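Local coordinates for protein (7,8-dihydro-6-hydroxymethylpterin-pyrophosphokinase) (Haemophilus influenzae, PDB 1CBK) that probably transfers pyrophosphate from ATP to 6-hydroxymethyl-7,8-dihydropterin, a step of folate biosynthesis, at residues N31-T36 with K60-L65. Residues are numbered along the deposited sequence; the frame is centred on the assembly and turned at random.
Sequences NTHLVT and KIETEL
The His33 and Glu62 side chains run side by side, pointing the same way, with ring and carboxylate planes 58° apart; Glu62 OE1 lies at the ring edge, 3.9 Å from His33 CD2, while the backbone N of Val35 sits over one ring face, toward the rim. These residues belong to an antiparallel beta hairpin, strands 32-43 and 54-63, interrupted here by a classic bulge. Its evidence is the pairing: His33 and Glu62 form a hydrogen-bonded pair, His33 N reaching Glu62 O at 2.8 Å, and Leu34 faces Ile61 as a non-hydrogen-bonded pair, after which Val35 and Thr36 both face Lys60, a shift of one residue. Lys60 O accepts from Val35 N at 2.8 Å, with only a weak second bond from Thr36 N, and Lys60 N returns a nearly straight bond (175°) to Thr36 O. Val35, at the bulge, points its CB toward the partner strand; its CG2, anti to the carbonyl carbon, packs 3.5 Å from Glu62 CG. On the face opposite His33 and Glu62, Leu34 CD1 meets Ile61 CG2 at 3.9 Å, and Ile61 continues onto helices 15-27 and 67-80. At the far end Glu64 N bonds to Asn31 O, and Thr63 OG1, 2.9 Å from Thr32 OG1, closes an ST turn by accepting from Leu65 N at 3.0 Å.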
ATOM      1  N   ASN A  31     -31.187   3.532   3.343  1.00 13.41           N
ATOM      2  CA  ASN A  31     -30.922   3.504   1.909  1.00 13.50           C
ATOM      3  C   ASN A  31     -29.742   2.651   1.519  1.00 13.25           C
ATOM      4  O   ASN A  31     -29.097   2.922   0.502  1.00 13.88           O
ATOM      5  CB  ASN A  31     -30.728   4.938   1.399  1.00 11.12           C
ATOM      6  CG  ASN A  31     -31.991   5.763   1.505  1.00 17.39           C
ATOM      7  OD1 ASN A  31     -33.088   5.254   1.292  1.00 26.71           O
ATOM      8  ND2 ASN A  31     -31.850   7.030   1.863  1.00 16.12           N
ATOM      9  N   THR A  32     -29.539   1.569   2.262  1.00 12.37           N
ATOM     10  CA  THR A  32     -28.418   0.672   2.031  1.00  8.39           C
ATOM     11  C   THR A  32     -28.895  -0.739   2.310  1.00  8.97           C
ATOM     12  O   THR A  32     -29.715  -0.960   3.196  1.00 11.68           O
ATOM     13  CB  THR A  32     -27.253   1.041   2.964  1.00  8.42           C
ATOM     14  OG1 THR A  32     -26.967   2.443   2.834  1.00  7.47           O
ATOM     15  CG2 THR A  32     -25.998   0.214   2.657  1.00  6.87           C
ATOM     16  N   HIS A  33     -28.448  -1.676   1.482  1.00  8.07           N
ATOM     17  CA  HIS A  33     -28.796  -3.083   1.615  1.00  6.87           C
ATOM     18  C   HIS A  33     -27.494  -3.878   1.575  1.00  7.43           C
ATOM     19  O   HIS A  33     -26.712  -3.708   0.640  1.00  8.36           O
ATOM     20  CB  HIS A  33     -29.691  -3.531   0.446  1.00  5.22           C
ATOM     21  CG  HIS A  33     -29.932  -5.011   0.404  1.00  9.12           C
ATOM     22  ND1 HIS A  33     -30.425  -5.716   1.487  1.00  7.90           N
ATOM     23  CD2 HIS A  33     -29.682  -5.933  -0.558  1.00  9.86           C
ATOM     24  CE1 HIS A  33     -30.459  -7.004   1.199  1.00  5.33           C
ATOM     25  NE2 HIS A  33     -30.010  -7.166  -0.035  1.00 11.16           N
ATOM     26  N   LEU A  34     -27.250  -4.686   2.601  1.00  7.11           N
ATOM     27  CA  LEU A  34     -26.064  -5.539   2.656  1.00  8.33           C
ATOM     28  C   LEU A  34     -26.381  -6.745   1.798  1.00  9.77           C
ATOM     29  O   LEU A  34     -27.260  -7.539   2.140  1.00 10.46           O
ATOM     30  CB  LEU A  34     -25.772  -5.988   4.102  1.00  8.42           C
ATOM     31  CG  LEU A  34     -24.631  -6.995   4.352  1.00  8.04           C
ATOM     32  CD1 LEU A  34     -23.329  -6.370   3.865  1.00  5.90           C
ATOM     33  CD2 LEU A  34     -24.520  -7.322   5.851  1.00  6.70           C
ATOM     34  N   VAL A  35     -25.682  -6.887   0.675  1.00 10.72           N
ATOM     35  CA  VAL A  35     -25.953  -8.001  -0.229  1.00  9.45           C
ATOM     36  C   VAL A  35     -25.325  -9.322   0.176  1.00  9.82           C
ATOM     37  O   VAL A  35     -25.988 -10.353   0.184  1.00  9.81           O
ATOM     38  CB  VAL A  35     -25.550  -7.664  -1.679  1.00  8.14           C
ATOM     39  CG1 VAL A  35     -25.882  -8.828  -2.596  1.00  9.81           C
ATOM     40  CG2 VAL A  35     -26.256  -6.420  -2.129  1.00  7.93           C
ATOM     41  N   THR A  36     -24.029  -9.306   0.451  1.00 11.66           N
ATOM     42  CA  THR A  36     -23.338 -10.526   0.829  1.00  9.89           C
ATOM     43  C   THR A  36     -22.038 -10.100   1.503  1.00  8.77           C
ATOM     44  O   THR A  36     -21.622  -8.948   1.375  1.00  8.68           O
ATOM     45  CB  THR A  36     -23.066 -11.424  -0.436  1.00 12.28           C
ATOM     46  OG1 THR A  36     -22.578 -12.711  -0.033  1.00 16.75           O
ATOM     47  CG2 THR A  36     -22.061 -10.775  -1.365  1.00  7.53           C
ATOM     48  N   LYS A  60     -20.377  -6.578   0.457  1.00  5.61           N
ATOM     49  CA  LYS A  60     -20.915  -5.968  -0.752  1.00  6.54           C
ATOM     50  C   LYS A  60     -22.231  -5.322  -0.390  1.00  6.68           C
ATOM     51  O   LYS A  60     -23.094  -5.974   0.226  1.00  7.58           O
ATOM     52  CB  LYS A  60     -21.153  -7.043  -1.817  1.00  8.14           C
ATOM     53  CG  LYS A  60     -21.795  -6.549  -3.122  1.00 11.22           C
ATOM     54  CD  LYS A  60     -22.086  -7.740  -4.068  1.00  6.94           C
ATOM     55  CE  LYS A  60     -22.779  -7.285  -5.330  1.00  8.74           C
ATOM     56  NZ  LYS A  60     -22.972  -8.413  -6.299  1.00 10.15           N
ATOM     57  N   ILE A  61     -22.391  -4.045  -0.727  1.00  6.50           N
ATOM     58  CA  ILE A  61     -23.642  -3.340  -0.431  1.00  8.37           C
ATOM     59  C   ILE A  61     -24.191  -2.630  -1.672  1.00 11.62           C
ATOM     60  O   ILE A  61     -23.451  -2.393  -2.621  1.00 10.40           O
ATOM     61  CB  ILE A  61     -23.495  -2.247   0.687  1.00  8.17           C
ATOM     62  CG1 ILE A  61     -22.494  -1.166   0.268  1.00  5.78           C
ATOM     63  CG2 ILE A  61     -23.160  -2.873   2.061  1.00  7.20           C
ATOM     64  CD1 ILE A  61     -22.513   0.054   1.185  1.00  2.00           C
ATOM     65  N   GLU A  62     -25.491  -2.302  -1.640  1.00 11.85           N
ATOM     66  CA  GLU A  62     -26.192  -1.565  -2.700  1.00 10.79           C
ATOM     67  C   GLU A  62     -26.688  -0.386  -1.910  1.00 11.84           C
ATOM     68  O   GLU A  62     -27.405  -0.560  -0.919  1.00 12.01           O
ATOM     69  CB  GLU A  62     -27.359  -2.377  -3.251  1.00  9.72           C
ATOM     70  CG  GLU A  62     -26.884  -3.600  -4.055  1.00 18.47           C
ATOM     71  CD  GLU A  62     -27.999  -4.567  -4.517  1.00 26.38           C
ATOM     72  OE1 GLU A  62     -29.179  -4.431  -4.093  1.00 28.85           O
ATOM     73  OE2 GLU A  62     -27.667  -5.480  -5.313  1.00 26.59           O
ATOM     74  N   THR A  63     -26.238   0.810  -2.264  1.00 10.52           N
ATOM     75  CA  THR A  63     -26.620   1.986  -1.523  1.00  9.47           C
ATOM     76  C   THR A  63     -26.965   3.180  -2.399  1.00 13.85           C
ATOM     77  O   THR A  63     -26.550   3.273  -3.572  1.00 13.24           O
ATOM     78  CB  THR A  63     -25.475   2.382  -0.532  1.00  7.37           C
ATOM     79  OG1 THR A  63     -25.913   3.427   0.344  1.00 11.66           O
ATOM     80  CG2 THR A  63     -24.249   2.872  -1.274  1.00  5.19           C
ATOM     81  N   GLU A  64     -27.724   4.099  -1.812  1.00 13.81           N
ATOM     82  CA  GLU A  64     -28.103   5.332  -2.478  1.00 13.59           C
ATOM     83  C   GLU A  64     -27.407   6.478  -1.763  1.00 13.60           C
ATOM     84  O   GLU A  64     -27.587   7.642  -2.131  1.00 15.34           O
ATOM     85  CB  GLU A  64     -29.619   5.506  -2.510  1.00 15.61           C
ATOM     86  CG  GLU A  64     -30.291   4.381  -3.321  1.00 25.81           C
ATOM     87  CD  GLU A  64     -31.758   4.645  -3.649  1.00 30.92           C
ATOM     88  OE1 GLU A  64     -32.321   5.654  -3.165  1.00 38.04           O
ATOM     89  OE2 GLU A  64     -32.348   3.844  -4.403  1.00 33.43           O
ATOM     90  N   LEU A  65     -26.591   6.146  -0.755  1.00 10.06           N
ATOM     91  CA  LEU A  65     -25.826   7.162  -0.032  1.00 11.95           C
ATOM     92  C   LEU A  65     -24.694   7.631  -0.953  1.00 13.03           C
ATOM     93  O   LEU A  65     -24.136   6.827  -1.715  1.00 11.46           O
ATOM     94  CB  LEU A  65     -25.209   6.588   1.275  1.00 12.07           C
ATOM     95  CG  LEU A  65     -26.112   6.081   2.422  1.00 17.67           C
ATOM     96  CD1 LEU A  65     -25.281   5.488   3.570  1.00 13.42           C
ATOM     97  CD2 LEU A  65     -26.990   7.201   2.945  1.00 15.62           C
TER